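Local coordinates for protein probable hydrolase (Pseudomonas aeruginosa, PDB 7AL6) that is of unknown function but has the alpha/beta hydrolase fold and is probably a hydrolase, possibly a lipolytic one, at residues L17-F22 / V56-A61. Sequence-based numbering, arbitrary orientation.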
loop_
_atom_site.group_PDB
_atom_site.type_symbol
_atom_site.label_atom_id
_atom_site.label_comp_id
_atom_site.label_asym_id
_atom_site.label_seq_id
_atom_site.Cartn_x
_atom_site.Cartn_y
_atom_site.Cartn_z
ATOM N N LEU A 17 14.537 0.292 -0.980
ATOM C CA LEU A 17 15.505 1.152 -0.279
ATOM C C LEU A 17 16.475 1.740 -1.282
ATOM O O LEU A 17 16.608 1.208 -2.347
ATOM C CB LEU A 17 16.285 0.348 0.759
ATOM C CG LEU A 17 15.467 -0.340 1.836
ATOM C CD1 LEU A 17 16.371 -1.135 2.739
ATOM C CD2 LEU A 17 14.654 0.656 2.622
ATOM N N ALA A 18 17.063 2.856 -0.930
ATOM C CA ALA A 18 18.110 3.473 -1.725
ATOM C C ALA A 18 19.474 3.187 -1.119
ATOM O O ALA A 18 19.613 3.056 0.105
ATOM C CB ALA A 18 17.896 4.990 -1.807
ATOM N N ALA A 19 20.490 3.129 -1.979
ATOM C CA ALA A 19 21.862 2.950 -1.510
ATOM C C ALA A 19 22.848 3.614 -2.462
ATOM O O ALA A 19 22.614 3.693 -3.675
ATOM C CB ALA A 19 22.244 1.486 -1.401
ATOM N N HIS A 20 23.954 4.093 -1.897
ATOM C CA HIS A 20 25.106 4.552 -2.657
ATOM C C HIS A 20 26.165 3.462 -2.610
ATOM O O HIS A 20 26.442 2.901 -1.544
ATOM C CB HIS A 20 25.666 5.877 -2.112
ATOM C CG HIS A 20 26.565 6.581 -3.091
ATOM N ND1 HIS A 20 26.076 7.390 -4.094
ATOM C CD2 HIS A 20 27.908 6.538 -3.266
ATOM C CE1 HIS A 20 27.086 7.840 -4.825
ATOM N NE2 HIS A 20 28.204 7.320 -4.357
ATOM N N LEU A 21 26.759 3.165 -3.752
ATOM C CA LEU A 21 27.732 2.066 -3.906
ATOM C C LEU A 21 29.157 2.616 -3.943
ATOM O O LEU A 21 29.416 3.468 -4.765
ATOM C CB LEU A 21 27.414 1.320 -5.196
ATOM C CG LEU A 21 26.018 0.726 -5.290
ATOM C CD1 LEU A 21 25.852 -0.048 -6.577
ATOM C CD2 LEU A 21 25.714 -0.147 -4.096
ATOM N N PHE A 22 30.057 2.119 -3.109
ATOM C CA PHE A 22 31.463 2.556 -3.093
ATOM C C PHE A 22 32.395 1.364 -3.275
ATOM O O PHE A 22 32.085 0.285 -2.836
ATOM C CB PHE A 22 31.867 3.161 -1.757
ATOM C CG PHE A 22 31.157 4.415 -1.350
ATOM C CD1 PHE A 22 31.615 5.643 -1.765
ATOM C CD2 PHE A 22 30.059 4.363 -0.527
ATOM C CE1 PHE A 22 30.977 6.798 -1.377
ATOM C CE2 PHE A 22 29.421 5.520 -0.140
ATOM C CZ PHE A 22 29.888 6.732 -0.562
ATOM N N VAL A 56 28.124 -0.808 0.456
ATOM C CA VAL A 56 26.749 -0.456 0.131
ATOM C C VAL A 56 26.297 0.442 1.265
ATOM O O VAL A 56 26.025 -0.029 2.377
ATOM C CB VAL A 56 25.870 -1.704 -0.010
ATOM C CG1 VAL A 56 24.412 -1.318 -0.246
ATOM C CG2 VAL A 56 26.373 -2.590 -1.140
ATOM N N ALA A 57 26.276 1.752 1.020
ATOM C CA ALA A 57 25.865 2.717 2.031
ATOM C C ALA A 57 24.367 2.860 1.876
ATOM O O ALA A 57 23.881 3.559 0.968
ATOM C CB ALA A 57 26.577 4.065 1.875
ATOM N N LEU A 58 23.654 2.227 2.788
ATOM C CA LEU A 58 22.216 2.065 2.726
ATOM C C LEU A 58 21.496 3.193 3.440
ATOM O O LEU A 58 21.893 3.595 4.535
ATOM C CB LEU A 58 21.865 0.743 3.389
ATOM C CG LEU A 58 20.438 0.234 3.298
ATOM C CD1 LEU A 58 20.105 -0.171 1.882
ATOM C CD2 LEU A 58 20.298 -0.951 4.297
ATOM N N ASP A 59 20.439 3.652 2.816
ATOM C CA ASP A 59 19.500 4.586 3.445
ATOM C C ASP A 59 18.551 3.667 4.206
ATOM O O ASP A 59 17.972 2.806 3.608
ATOM C CB ASP A 59 18.761 5.469 2.441
ATOM C CG ASP A 59 19.498 6.735 2.063
ATOM O OD1 ASP A 59 20.325 7.148 2.816
ATOM O OD2 ASP A 59 19.245 7.241 1.021
ATOM N N PHE A 60 18.359 3.859 5.494
ATOM C CA PHE A 60 17.349 3.092 6.241
ATOM C C PHE A 60 15.975 3.546 5.747
ATOM O O PHE A 60 15.786 4.686 5.348
ATOM C CB PHE A 60 17.439 3.348 7.747
ATOM C CG PHE A 60 18.424 2.493 8.488
ATOM C CD1 PHE A 60 18.493 1.141 8.254
ATOM C CD2 PHE A 60 19.280 3.045 9.422
ATOM C CE1 PHE A 60 19.397 0.353 8.934
ATOM C CE2 PHE A 60 20.181 2.250 10.106
ATOM C CZ PHE A 60 20.240 0.908 9.855
ATOM N N ALA A 61 14.980 2.709 5.958
ATOM C CA ALA A 61 13.568 3.011 5.680
ATOM C C ALA A 61 13.191 4.312 6.400
ATOM O O ALA A 61 13.572 4.519 7.540
ATOM C CB ALA A 61 12.713 1.873 6.151
#
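His20 and Ala57 form a hydrogen-bonded antiparallel pair between strand 16-22 and strand 53-58 in the central sheet of the alpha/beta hydrolase fold. Here the antiparallel N-terminal strands join the parallel strands: strand 53-58 has strand 28-33 as its other neighbour.

Three backbone hydrogen bonds hold the two segments. His20 gives its N-H to Ala57 O (2.9 Å), and Ala57 N returns one to His20 O (2.8 Å). Asp59 N adds the third, to Ala18 O (2.9 Å).

On one face of the sheet the contacts are apolar. Ala19 CB sits 3.7 Å from Val56 CG1. The Leu21 and Val56 side chains run alongside each other in the same direction, and Leu21 CD2 packs on Val56 CG2. Leu58 has CG anti to the backbone N (chi1 -172°), and chi2 of 69° then places CD1 against Leu17 CD1, at 4.0 Å. Leu17 CD2 also lies 4.2 Å from Ala61 CB.

Two polar side chains are held from outside the two segments. The buried Asp59 has a salt bridge from OD2 to Arg188 NE and hydrogen bonds from His65 N to OD2 and from Ala40 N to OD1, while His20 ND1 is hydrogen-bonded to Glu7 OE2.

His20 CD2 lies 3.4 Å above the plane of the Phe22 ring, toward its rim, while Ala57 CB meets the ring edge in plane, 3.8 Å from Phe22 CE2.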